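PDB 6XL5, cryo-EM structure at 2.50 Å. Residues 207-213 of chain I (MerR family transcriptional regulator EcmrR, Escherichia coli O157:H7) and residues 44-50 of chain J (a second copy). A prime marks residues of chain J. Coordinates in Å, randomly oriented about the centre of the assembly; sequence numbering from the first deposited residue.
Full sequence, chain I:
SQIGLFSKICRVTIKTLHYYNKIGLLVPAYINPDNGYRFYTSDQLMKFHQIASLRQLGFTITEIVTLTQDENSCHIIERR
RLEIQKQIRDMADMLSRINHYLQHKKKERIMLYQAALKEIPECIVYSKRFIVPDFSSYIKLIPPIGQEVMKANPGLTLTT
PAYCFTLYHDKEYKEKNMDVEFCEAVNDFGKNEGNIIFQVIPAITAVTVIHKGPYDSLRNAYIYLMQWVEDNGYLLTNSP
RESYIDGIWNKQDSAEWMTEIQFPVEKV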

# COMPACT_ATOMS: atom_id res chain seq x y z
N VAL I 207 13.63 -78.10 22.34
CA VAL I 207 13.44 -76.84 23.05
C VAL I 207 14.78 -76.35 23.56
O VAL I 207 15.58 -77.12 24.10
CB VAL I 207 12.40 -76.99 24.18
CG1 VAL I 207 12.84 -77.97 25.25
CG2 VAL I 207 12.09 -75.64 24.79
N THR I 208 15.07 -75.08 23.35
CA THR I 208 16.39 -74.53 23.60
C THR I 208 16.26 -73.26 24.43
O THR I 208 15.31 -72.48 24.24
CB THR I 208 17.10 -74.17 22.30
OG1 THR I 208 16.43 -73.06 21.70
CG2 THR I 208 17.04 -75.31 21.31
N VAL I 209 17.19 -73.08 25.35
CA VAL I 209 17.34 -71.80 26.04
C VAL I 209 18.79 -71.36 25.84
O VAL I 209 19.70 -72.19 25.84
CB VAL I 209 16.98 -71.91 27.54
CG1 VAL I 209 17.83 -72.96 28.24
CG2 VAL I 209 17.10 -70.57 28.22
N ILE I 210 19.00 -70.06 25.64
CA ILE I 210 20.36 -69.54 25.55
C ILE I 210 20.73 -68.87 26.87
O ILE I 210 19.99 -68.02 27.39
CB ILE I 210 20.55 -68.62 24.33
CG1 ILE I 210 19.93 -67.25 24.48
CG2 ILE I 210 19.92 -69.24 23.09
CD1 ILE I 210 20.25 -66.43 23.32
N HIS I 211 21.80 -69.35 27.47
CA HIS I 211 22.30 -68.85 28.74
C HIS I 211 23.46 -67.90 28.47
O HIS I 211 24.43 -68.28 27.80
CB HIS I 211 22.78 -70.01 29.61
CG HIS I 211 23.44 -69.58 30.88
ND1 HIS I 211 22.77 -69.44 32.07
CD2 HIS I 211 24.73 -69.25 31.14
CE1 HIS I 211 23.61 -69.06 33.01
NE2 HIS I 211 24.81 -68.94 32.47
N LYS I 212 23.35 -66.68 28.98
CA LYS I 212 24.42 -65.70 28.90
C LYS I 212 25.00 -65.55 30.30
O LYS I 212 24.26 -65.40 31.28
CB LYS I 212 23.95 -64.36 28.32
CG LYS I 212 23.09 -63.46 29.18
CD LYS I 212 22.97 -62.08 28.53
CE LYS I 212 22.31 -61.06 29.43
NZ LYS I 212 23.17 -60.71 30.60
N GLY I 213 26.32 -65.66 30.40
CA GLY I 213 26.97 -65.56 31.69
C GLY I 213 27.83 -66.77 31.99
O GLY I 213 28.04 -67.64 31.14
N GLN J 44 22.06 -59.75 19.26
CA GLN J 44 20.86 -59.84 18.45
C GLN J 44 20.35 -61.26 18.40
O GLN J 44 19.15 -61.47 18.23
CB GLN J 44 21.14 -59.34 17.04
CG GLN J 44 22.21 -58.28 16.98
CD GLN J 44 21.68 -56.94 17.38
OE1 GLN J 44 20.54 -56.61 17.08
NE2 GLN J 44 22.50 -56.15 18.06
N LEU J 45 21.24 -62.23 18.59
CA LEU J 45 20.76 -63.60 18.67
C LEU J 45 19.94 -63.76 19.94
O LEU J 45 18.90 -64.42 19.94
CB LEU J 45 21.94 -64.57 18.65
CG LEU J 45 21.77 -65.97 18.05
CD1 LEU J 45 23.13 -66.63 18.02
CD2 LEU J 45 20.78 -66.83 18.81
N MET J 46 20.41 -63.18 21.05
CA MET J 46 19.66 -63.22 22.29
C MET J 46 18.36 -62.43 22.24
O MET J 46 17.39 -62.81 22.90
CB MET J 46 20.55 -62.69 23.42
CG MET J 46 20.11 -63.01 24.84
SD MET J 46 18.97 -61.78 25.50
CE MET J 46 20.07 -60.38 25.68
N LYS J 47 18.30 -61.34 21.47
CA LYS J 47 17.00 -60.69 21.35
C LYS J 47 16.06 -61.51 20.46
O LYS J 47 14.87 -61.64 20.76
CB LYS J 47 17.13 -59.24 20.87
CG LYS J 47 15.78 -58.63 20.59
CD LYS J 47 15.83 -57.12 20.55
CE LYS J 47 14.51 -56.55 20.08
NZ LYS J 47 14.50 -55.06 20.02
N PHE J 48 16.57 -62.05 19.36
CA PHE J 48 15.76 -62.87 18.48
C PHE J 48 15.28 -64.15 19.14
O PHE J 48 14.22 -64.66 18.77
CB PHE J 48 16.55 -63.20 17.22
CG PHE J 48 15.78 -64.02 16.22
CD1 PHE J 48 14.95 -63.41 15.30
CD2 PHE J 48 15.93 -65.39 16.18
CE1 PHE J 48 14.25 -64.17 14.38
CE2 PHE J 48 15.24 -66.15 15.27
CZ PHE J 48 14.40 -65.54 14.36
N HIS J 49 16.03 -64.69 20.10
CA HIS J 49 15.58 -65.90 20.78
C HIS J 49 14.27 -65.66 21.52
O HIS J 49 13.32 -66.43 21.39
CB HIS J 49 16.66 -66.40 21.74
CG HIS J 49 16.35 -67.72 22.34
ND1 HIS J 49 15.73 -67.86 23.56
CD2 HIS J 49 16.55 -68.98 21.88
CE1 HIS J 49 15.57 -69.14 23.83
NE2 HIS J 49 16.07 -69.84 22.83
N GLN J 50 14.19 -64.56 22.24
CA GLN J 50 12.96 -64.26 22.95
C GLN J 50 11.87 -63.76 22.01
O GLN J 50 10.69 -64.00 22.27
CB GLN J 50 13.28 -63.25 24.05
CG GLN J 50 13.59 -61.91 23.50
CD GLN J 50 12.42 -61.00 23.46
OE1 GLN J 50 11.28 -61.40 23.75
NE2 GLN J 50 12.67 -59.76 23.07

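The most unusual feature of this contact is the ring of His49′, which meets the strand of the other copy in two ways at once. Its edge faces a backbone carbonyl, and one of its faces is covered by an aliphatic side chain. At the edge, His49′ NE2 donates a hydrogen bond to Thr208 O, with 3.1 Å between the two atoms. The bond is weak, because the angle at the hydrogen is only 131°. Thr208 OG1 also lies 3.4 Å from His49′ NE2, again a weak hydrogen bond. The geometry of this pair alone does not fix the donor, and the position of OG1 is less certain than most. If NE2 gives its proton to Thr208 O, it cannot also accept from OG1. The hydroxyl also has a hydrogen-bond partner elsewhere in the structure.

Ile210 supplies the cover for the ring. Its CG2 lies 3.9 Å from the centroid of the His49′ ring and 25° off the ring normal, a CH-pi contact. The closest atoms of this pair are Ile210 CG2 and His49′ CD2, 3.6 Å apart. Between Thr208 and Ile210 in sequence, Val209 points its CB away from the helix. Its backbone still comes close, with Val209 CA 3.9 Å from His49′ CE1.

Ile210 also reaches the preceding turn of the helix. Ile210 CD1 packs 3.4 Å from Met46′ CA and 3.7 Å from Met46′ CG. The side chain therefore touches both the backbone and the apolar side chain of Met46′. Ile210 CD1 is also 4.2 Å from Leu45′ O. Leu45′ O accepts the helical hydrogen bond from His49′ N, at 2.9 Å. CG2 lies over the histidine ring, while Ile210 CD1 touches Met46′ and also comes 3.9 Å from His49′ CB. Ile210 thus spans the two helix residues with the largest covered areas. It has the largest covered area of any residue here, and His49′ comes next.

The backbones stay well apart. The strand and helix axes approach to 9.4 Å, and their N-to-C directions differ by 142°. The nearest CA atoms, those of Ile210 and Met46′, are 7.1 Å apart. Side chains of Ile210, Met46′ and His49′ make contacts across this gap.

From Val209 to Lys212 the side chains alternate. Ile210 and Lys212 point toward the helix, while Val209 and His211 point away. Lys212 adds a looser contact through its aliphatic part, with Lys212 CD 4.4 Å from Met46′ CE. His211 makes no contact with the helix. Together the two stretches bury 304 Å², counting both sides.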